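Local atomic coordinates of acid phosphatase (Bacillus anthracis, PDB entry 2I33), a protein that probably hydrolyses phosphate monoesters at acidic pH, as a magnesium-binding class C acid phosphatase of the HAD superfamily. Residues 119-124 / 148-153; 126-131 / 154-159; 160-165 / 184-189. One frame throughout, in Å; residues are numbered along the deposited sequence.

Interaction 1 (119-124 / 148-153)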
# COMPACT_ATOMS: atom_id res chain seq x y z
N ASP A 119 -9.76 18.90 16.00
CA ASP A 119 -8.94 18.19 16.95
C ASP A 119 -8.36 16.91 16.37
O ASP A 119 -9.00 16.20 15.60
CB ASP A 119 -9.73 17.87 18.23
CG ASP A 119 -9.87 19.07 19.16
OD1 ASP A 119 -8.92 19.90 19.19
OD2 ASP A 119 -10.90 19.16 19.89
N ILE A 120 -7.13 16.63 16.77
CA ILE A 120 -6.41 15.43 16.34
C ILE A 120 -6.21 14.53 17.54
O ILE A 120 -5.76 14.98 18.59
CB ILE A 120 -5.04 15.83 15.78
CG1 ILE A 120 -5.25 16.75 14.56
CG2 ILE A 120 -4.20 14.61 15.46
CD1 ILE A 120 -4.02 17.54 14.20
N TYR A 121 -6.53 13.25 17.37
CA TYR A 121 -6.21 12.24 18.38
C TYR A 121 -5.33 11.19 17.79
O TYR A 121 -5.65 10.60 16.77
CB TYR A 121 -7.45 11.62 18.97
CG TYR A 121 -8.14 12.73 19.71
CD1 TYR A 121 -7.74 13.07 20.99
CD2 TYR A 121 -9.10 13.51 19.08
CE1 TYR A 121 -8.32 14.14 21.64
CE2 TYR A 121 -9.68 14.56 19.71
CZ TYR A 121 -9.30 14.88 20.99
OH TYR A 121 -9.91 15.95 21.61
N TYR A 122 -4.17 11.03 18.41
CA TYR A 122 -3.23 9.99 18.02
C TYR A 122 -3.51 8.80 18.92
O TYR A 122 -3.11 8.77 20.07
CB TYR A 122 -1.78 10.44 18.22
CG TYR A 122 -1.44 11.74 17.52
CD1 TYR A 122 -1.15 11.77 16.19
CD2 TYR A 122 -1.40 12.95 18.23
CE1 TYR A 122 -0.82 12.94 15.55
CE2 TYR A 122 -1.08 14.12 17.60
CZ TYR A 122 -0.79 14.11 16.26
OH TYR A 122 -0.46 15.28 15.62
N ILE A 123 -4.20 7.79 18.37
CA ILE A 123 -4.53 6.59 19.12
C ILE A 123 -3.56 5.52 18.65
O ILE A 123 -3.65 5.05 17.54
CB ILE A 123 -5.99 6.18 18.89
CG1 ILE A 123 -6.91 7.34 19.32
CG2 ILE A 123 -6.31 4.91 19.68
CD1 ILE A 123 -8.39 7.10 19.08
N SER A 124 -2.65 5.13 19.55
CA SER A 124 -1.50 4.30 19.22
C SER A 124 -1.30 3.23 20.26
O SER A 124 -1.56 3.46 21.44
CB SER A 124 -0.26 5.19 19.19
OG SER A 124 0.92 4.43 19.26
N LYS A 148 -0.38 14.92 26.13
CA LYS A 148 -1.05 13.76 26.74
C LYS A 148 -2.56 13.75 26.43
O LYS A 148 -3.16 12.67 26.28
CB LYS A 148 -0.82 13.73 28.26
N GLU A 149 -3.15 14.93 26.27
CA GLU A 149 -4.59 15.06 26.01
C GLU A 149 -4.98 14.51 24.63
O GLU A 149 -6.13 14.09 24.41
CB GLU A 149 -5.02 16.52 26.16
CG GLU A 149 -5.04 17.05 27.61
CD GLU A 149 -3.65 17.29 28.21
OE1 GLU A 149 -2.67 17.48 27.46
OE2 GLU A 149 -3.55 17.31 29.46
N HIS A 150 -4.02 14.52 23.72
CA HIS A 150 -4.27 14.10 22.33
C HIS A 150 -3.58 12.83 21.91
O HIS A 150 -3.96 12.26 20.91
CB HIS A 150 -3.93 15.25 21.39
CG HIS A 150 -4.87 16.40 21.53
ND1 HIS A 150 -6.00 16.55 20.75
CD2 HIS A 150 -4.89 17.43 22.41
CE1 HIS A 150 -6.65 17.64 21.11
NE2 HIS A 150 -6.01 18.18 22.14
N ILE A 151 -2.62 12.36 22.71
CA ILE A 151 -1.90 11.12 22.41
C ILE A 151 -2.41 10.04 23.35
O ILE A 151 -2.11 10.08 24.55
CB ILE A 151 -0.40 11.31 22.63
CG1 ILE A 151 0.15 12.42 21.74
CG2 ILE A 151 0.33 9.99 22.36
CD1 ILE A 151 1.46 12.99 22.24
N LEU A 152 -3.22 9.12 22.82
CA LEU A 152 -3.95 8.14 23.62
C LEU A 152 -3.30 6.79 23.40
O LEU A 152 -3.57 6.10 22.43
CB LEU A 152 -5.44 8.12 23.25
CG LEU A 152 -6.10 9.50 23.16
CD1 LEU A 152 -7.60 9.41 22.89
CD2 LEU A 152 -5.81 10.27 24.42
N LEU A 153 -2.40 6.45 24.32
CA LEU A 153 -1.62 5.23 24.19
C LEU A 153 -2.31 4.07 24.87
O LEU A 153 -3.34 4.25 25.55
CB LEU A 153 -0.20 5.45 24.74
CG LEU A 153 0.57 6.59 24.09
CD1 LEU A 153 2.01 6.68 24.59
CD2 LEU A 153 0.53 6.45 22.59
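His150 reaches across from the residue just before strand 151-154 and donates from ND1 to the carbonyl oxygen of Ile120, 2.7 Å from nitrogen to oxygen, with the acceptor close to the plane of the imidazole. The bond adds a side-chain rung to a parallel ladder and illustrates how a strand end can be fixed at the residue where the backbone ladder begins. From there the backbones take over: Tyr122 N donates to His150 O (2.8 Å), Leu152 N to Tyr122 O, and Ser124 N to Leu152 O at a longer 3.2 Å. CA-H...O contacts fill in between these rungs.

The closely packed part of the contact takes in His150, this ladder and the apolar pairs on both faces of the sheet. ND1 of His150 lies over one face of the Tyr121 ring, nearest CE1 of Tyr121 at 3.5 Å. The two rings are near parallel, planes 19° apart, yet slid so far that they make a poor stack. On one face of the sheet, Tyr122 CD2 meets Ile151 CG1 at 3.9 Å, beneath helix 131-141, and Ile120 CG2 rests over the rim of the Tyr122 ring. On the other, Leu152 CD1 packs against both Tyr121 CD1 and Ile123 CG1, on the side of helix 162-171. Further along, Leu153 CD2 lies 3.7 Å from Ser124 CB.

The looser, solvent side is at Glu149 and Asp119. Glu149 O sits at the edge of the Tyr121 ring, but the Glu149 carboxylate leads away from the sheet. Asp119 OD1 only approaches His150 CE1, and OD2 is engaged by Lys59 and His172.

With ND1 as donor, His150 carries a proton on that nitrogen; the nearby Asp119 carboxylate might favour positive charge on the ring, though Lys59 and His172, which share it, would weaken the effect.

Interaction 2 (126-131 / 154-159); sequences RKTNQL and QDPKEK
At the C-terminal edge of the parallel sheet, the loop inside the beta-alpha-beta unit of strand 119-125, helix 131-141 and strand 151-154 (126-131) meets the loop that leaves it (154-159), and the two still pair through Lys127 and Gln154. Gln154 N donates to Arg126 O (2.9 Å), nearly straight on to the carbonyl. The return bond, Thr128 N to Gln154 O, is longer at 3.2 Å and comes from above the carbonyl plane, 41° out of it, as the pairing gives way to a turn.

Beyond this last bridge the contact passes to Thr128. Its CG2, anti to the carbonyl carbon, comes to 3.7 Å from Asp155 OD1, and a water joins OG1 of Thr128 to the same Asp155 OD1, 2.6 Å from each. Pro156 CD lies at van der Waals distance from OG1.

Each loop is also tied within itself: Gln130 OE1 accepts from Lys127 N, and Glu158 OE1 accepts from Asp155 N across a type II turn.

Arg126 points away from Gln154 and bridges to Asp67 of the magnesium site. Lys127 reaches Asp92 of helix 91-97, and Gln130 stands at the N-cap position of helix 131-141, while Glu158 pairs with Arg164 on helix 162-171.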
# COMPACT_ATOMS: atom_id res chain seq x y z
N ARG A 126 1.59 2.05 21.15
CA ARG A 126 2.68 2.33 22.08
C ARG A 126 2.12 2.27 23.49
O ARG A 126 0.92 2.53 23.73
CB ARG A 126 3.29 3.69 21.81
CG ARG A 126 4.07 3.75 20.53
CD ARG A 126 4.37 5.15 20.14
NE ARG A 126 5.25 5.11 18.98
CZ ARG A 126 6.41 5.74 18.87
NH1 ARG A 126 6.87 6.51 19.83
NH2 ARG A 126 7.14 5.55 17.78
N LYS A 127 3.00 1.91 24.42
CA LYS A 127 2.62 1.75 25.81
C LYS A 127 2.50 3.12 26.46
O LYS A 127 3.22 4.05 26.14
CB LYS A 127 3.68 0.91 26.52
CG LYS A 127 3.90 -0.48 25.89
CD LYS A 127 5.00 -1.27 26.60
CE LYS A 127 6.40 -0.83 26.16
NZ LYS A 127 7.48 -1.73 26.67
N THR A 128 1.59 3.25 27.42
CA THR A 128 1.44 4.51 28.13
C THR A 128 2.75 5.00 28.77
O THR A 128 2.96 6.21 28.90
CB THR A 128 0.34 4.39 29.18
OG1 THR A 128 0.52 3.15 29.89
CG2 THR A 128 -1.00 4.41 28.51
N ASN A 129 3.66 4.09 29.13
CA ASN A 129 4.95 4.49 29.71
C ASN A 129 5.96 4.98 28.67
O ASN A 129 7.09 5.37 29.00
CB ASN A 129 5.55 3.40 30.61
CG ASN A 129 5.99 2.15 29.84
OD1 ASN A 129 6.08 2.15 28.62
ND2 ASN A 129 6.27 1.08 30.58
N GLN A 130 5.53 4.99 27.41
CA GLN A 130 6.32 5.55 26.32
C GLN A 130 5.75 6.90 25.90
O GLN A 130 6.13 7.42 24.88
CB GLN A 130 6.34 4.56 25.15
CG GLN A 130 7.02 3.28 25.54
CD GLN A 130 6.93 2.20 24.51
OE1 GLN A 130 5.90 2.00 23.88
NE2 GLN A 130 8.03 1.45 24.36
N LEU A 131 4.86 7.47 26.70
CA LEU A 131 4.29 8.76 26.34
C LEU A 131 5.34 9.86 26.21
O LEU A 131 5.32 10.60 25.22
CB LEU A 131 3.21 9.19 27.33
CG LEU A 131 2.52 10.54 27.07
CD1 LEU A 131 1.61 10.49 25.85
CD2 LEU A 131 1.72 10.92 28.27
N GLN A 154 -1.75 2.87 24.68
CA GLN A 154 -2.40 1.64 25.16
C GLN A 154 -2.03 1.30 26.60
O GLN A 154 -0.85 1.20 26.96
CB GLN A 154 -2.10 0.47 24.23
CG GLN A 154 -2.98 -0.77 24.46
CD GLN A 154 -2.81 -1.81 23.37
OE1 GLN A 154 -1.68 -2.24 23.09
NE2 GLN A 154 -3.90 -2.18 22.70
N ASP A 155 -3.05 1.11 27.41
CA ASP A 155 -2.84 0.64 28.77
C ASP A 155 -2.39 -0.80 28.75
O ASP A 155 -2.73 -1.55 27.83
CB ASP A 155 -4.15 0.76 29.55
CG ASP A 155 -4.52 2.18 29.82
OD1 ASP A 155 -3.70 2.88 30.45
OD2 ASP A 155 -5.62 2.61 29.41
N PRO A 156 -1.62 -1.22 29.78
CA PRO A 156 -1.31 -2.64 29.91
C PRO A 156 -2.63 -3.42 30.05
O PRO A 156 -3.49 -2.99 30.80
CB PRO A 156 -0.49 -2.73 31.19
CG PRO A 156 -0.13 -1.33 31.57
CD PRO A 156 -1.05 -0.40 30.86
N LYS A 157 -2.79 -4.50 29.29
CA LYS A 157 -4.02 -5.32 29.32
C LYS A 157 -5.16 -4.79 28.44
O LYS A 157 -6.11 -5.53 28.17
CB LYS A 157 -4.52 -5.54 30.76
N GLU A 158 -5.08 -3.54 27.98
CA GLU A 158 -6.06 -3.03 27.02
C GLU A 158 -5.96 -3.80 25.70
O GLU A 158 -4.87 -3.93 25.12
CB GLU A 158 -5.89 -1.53 26.76
CG GLU A 158 -6.94 -0.98 25.78
CD GLU A 158 -6.81 0.51 25.50
OE1 GLU A 158 -5.95 1.19 26.13
OE2 GLU A 158 -7.59 0.99 24.63
N LYS A 159 -7.10 -4.28 25.23
CA LYS A 159 -7.21 -4.97 23.96
C LYS A 159 -7.64 -3.97 22.88
O LYS A 159 -8.72 -3.39 22.94
O HOH W 1 -1.42 3.15 31.63

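Interaction 3 (160-165 / 184-189); sequences GKEKRR and DFTGFD
Arg165 lays its guanidinium against the backbone of Phe185 and Thr186, with Phe185 O 3.2 Å above the plane toward the rim and Thr186 N over the centre. The opposite face rests on its own helix turn, over Lys161 C and Glu162 N, leaving the flat group sandwiched between helix and loop. A bend at chi3 (-72°) places NE beside Glu162 OE1, 2.9 Å away, and NH2 grips the same oxygen. OE1 lies in the guanidinium plane, which fixes the rotation of that group, but it is approached in two ways: NH2 meets its anti lone pair, NE comes from above the carboxylate plane. Thr186 CG2 packs against both partners, 3.4 Å from Arg165 NE and equally close to Glu162 OE1.

A second salt bridge is deeper. The extended Lys161 chain carries NZ to 2.7 Å from Asp184 OD1, which it meets from above the carboxylate plane. The same NZ binds Asp65 OD1 and Ile123 O, so one ammonium joins the loop to the magnesium site, of which Asp65 is a ligand.

Toward Asp189 direct contact gives way to water. One water accepts from Lys161 N and Arg165 NH2 and lies 2.5 Å from Asp189 OD1; another links Glu162 N to Asp189 OD2. Arg165 NH2 and Asp189 OD2 stay 4.1 Å apart, opposite charges beyond salt-bridge range.

The loop 184-189 is thus held to the N-terminus of helix 162-171. Arg165 also touches Ile123 of strand 119-125 and Phe177 of strand 172-179, while Phe185 turns away from the helix to stack on Phe211 of strand 211-213.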
# COMPACT_ATOMS: atom_id res chain seq x y z
N GLY A 160 -6.80 -3.76 21.88
CA GLY A 160 -7.19 -2.95 20.75
C GLY A 160 -7.35 -1.50 21.13
O GLY A 160 -6.83 -1.05 22.15
N LYS A 161 -8.10 -0.77 20.31
CA LYS A 161 -8.23 0.68 20.42
C LYS A 161 -9.67 1.16 20.59
O LYS A 161 -9.90 2.36 20.72
CB LYS A 161 -7.67 1.33 19.16
CG LYS A 161 -6.17 1.26 19.09
CD LYS A 161 -5.70 1.66 17.71
CE LYS A 161 -4.18 1.80 17.67
NZ LYS A 161 -3.71 2.38 16.40
N GLU A 162 -10.63 0.24 20.54
CA GLU A 162 -12.03 0.67 20.52
C GLU A 162 -12.34 1.56 21.72
O GLU A 162 -13.14 2.50 21.61
CB GLU A 162 -12.99 -0.52 20.45
CG GLU A 162 -14.48 -0.13 20.27
CD GLU A 162 -14.79 0.73 19.04
OE1 GLU A 162 -14.09 0.66 17.99
OE2 GLU A 162 -15.79 1.48 19.12
N LYS A 163 -11.74 1.27 22.88
CA LYS A 163 -12.00 2.06 24.08
C LYS A 163 -11.62 3.53 23.91
O LYS A 163 -12.37 4.43 24.33
CB LYS A 163 -11.26 1.45 25.28
CG LYS A 163 -11.38 2.22 26.56
CD LYS A 163 -10.78 1.42 27.70
CE LYS A 163 -11.07 2.07 29.03
NZ LYS A 163 -10.31 1.39 30.11
N ARG A 164 -10.46 3.78 23.31
CA ARG A 164 -10.02 5.15 23.07
C ARG A 164 -10.85 5.84 21.99
O ARG A 164 -11.16 7.03 22.11
CB ARG A 164 -8.51 5.17 22.75
CG ARG A 164 -7.68 4.93 23.98
CD ARG A 164 -6.29 4.52 23.61
NE ARG A 164 -6.21 3.08 23.34
CZ ARG A 164 -5.19 2.51 22.70
NH1 ARG A 164 -4.22 3.24 22.22
NH2 ARG A 164 -5.19 1.20 22.51
N ARG A 165 -11.22 5.11 20.94
CA ARG A 165 -12.08 5.64 19.88
C ARG A 165 -13.40 6.06 20.47
O ARG A 165 -13.92 7.15 20.20
CB ARG A 165 -12.36 4.61 18.79
CG ARG A 165 -11.22 4.37 17.87
CD ARG A 165 -11.62 3.53 16.66
NE ARG A 165 -11.85 2.13 16.99
CZ ARG A 165 -10.99 1.13 16.77
NH1 ARG A 165 -9.78 1.36 16.27
NH2 ARG A 165 -11.32 -0.11 17.09
N ASP A 184 -6.89 -0.23 13.33
CA ASP A 184 -6.91 1.23 13.50
C ASP A 184 -8.27 1.84 13.13
O ASP A 184 -8.49 3.03 13.33
CB ASP A 184 -5.83 1.86 12.65
CG ASP A 184 -4.44 1.38 13.01
OD1 ASP A 184 -4.22 0.93 14.16
OD2 ASP A 184 -3.56 1.45 12.12
N PHE A 185 -9.12 1.01 12.54
CA PHE A 185 -10.50 1.34 12.23
C PHE A 185 -11.42 0.48 13.04
O PHE A 185 -11.04 -0.57 13.55
CB PHE A 185 -10.79 1.07 10.77
CG PHE A 185 -9.70 1.53 9.87
CD1 PHE A 185 -9.29 2.85 9.91
CD2 PHE A 185 -9.05 0.67 9.03
CE1 PHE A 185 -8.30 3.32 9.08
CE2 PHE A 185 -8.03 1.13 8.23
CZ PHE A 185 -7.64 2.46 8.27
N THR A 186 -12.68 0.86 13.07
CA THR A 186 -13.67 0.10 13.81
C THR A 186 -14.05 -1.18 13.05
O THR A 186 -14.25 -1.15 11.84
CB THR A 186 -14.90 0.97 14.02
OG1 THR A 186 -15.31 1.51 12.75
CG2 THR A 186 -14.55 2.13 14.92
N GLY A 187 -14.16 -2.28 13.77
CA GLY A 187 -14.75 -3.50 13.22
C GLY A 187 -13.83 -4.60 12.71
O GLY A 187 -14.29 -5.51 12.00
N PHE A 188 -12.55 -4.55 13.09
CA PHE A 188 -11.57 -5.53 12.61
C PHE A 188 -10.67 -6.13 13.69
O PHE A 188 -9.51 -6.50 13.42
CB PHE A 188 -10.68 -4.85 11.57
CG PHE A 188 -11.43 -4.28 10.41
CD1 PHE A 188 -11.74 -5.07 9.30
CD2 PHE A 188 -11.81 -2.94 10.40
CE1 PHE A 188 -12.43 -4.51 8.20
CE2 PHE A 188 -12.51 -2.41 9.34
CZ PHE A 188 -12.82 -3.19 8.24
N ASP A 189 -11.18 -6.22 14.92
CA ASP A 189 -10.38 -6.76 16.03
C ASP A 189 -10.38 -8.28 16.09
O ASP A 189 -11.44 -8.92 16.18
CB ASP A 189 -10.89 -6.23 17.36
CG ASP A 189 -10.69 -4.75 17.53
OD1 ASP A 189 -9.58 -4.26 17.23
OD2 ASP A 189 -11.64 -4.07 17.98
O HOH W 2 -8.84 -1.86 17.59
O HOH W 3 -10.61 -2.65 20.13
O HOH W 4 -13.48 -2.32 16.76
O HOH W 5 -8.42 3.88 15.86

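How the interactions relate
The three contacts show chemistry changing with depth and position in one alpha/beta fold. Interaction 1 is the buried case, a parallel strand pair held by regular backbone bonds and apolar side chains. Interaction 2 follows the same two strands into the loops after them, at the surface, where a single bridge remains and a water takes part; Leu153 and Ile151 of interaction 1 pack on its Leu131. Interaction 3 is partly buried and joins a helix start to a loop by charge and water. Its Arg164 and Lys161 reach back to the strand ends of interaction 1, so the helix start is tied to the sheet as well as to the loop.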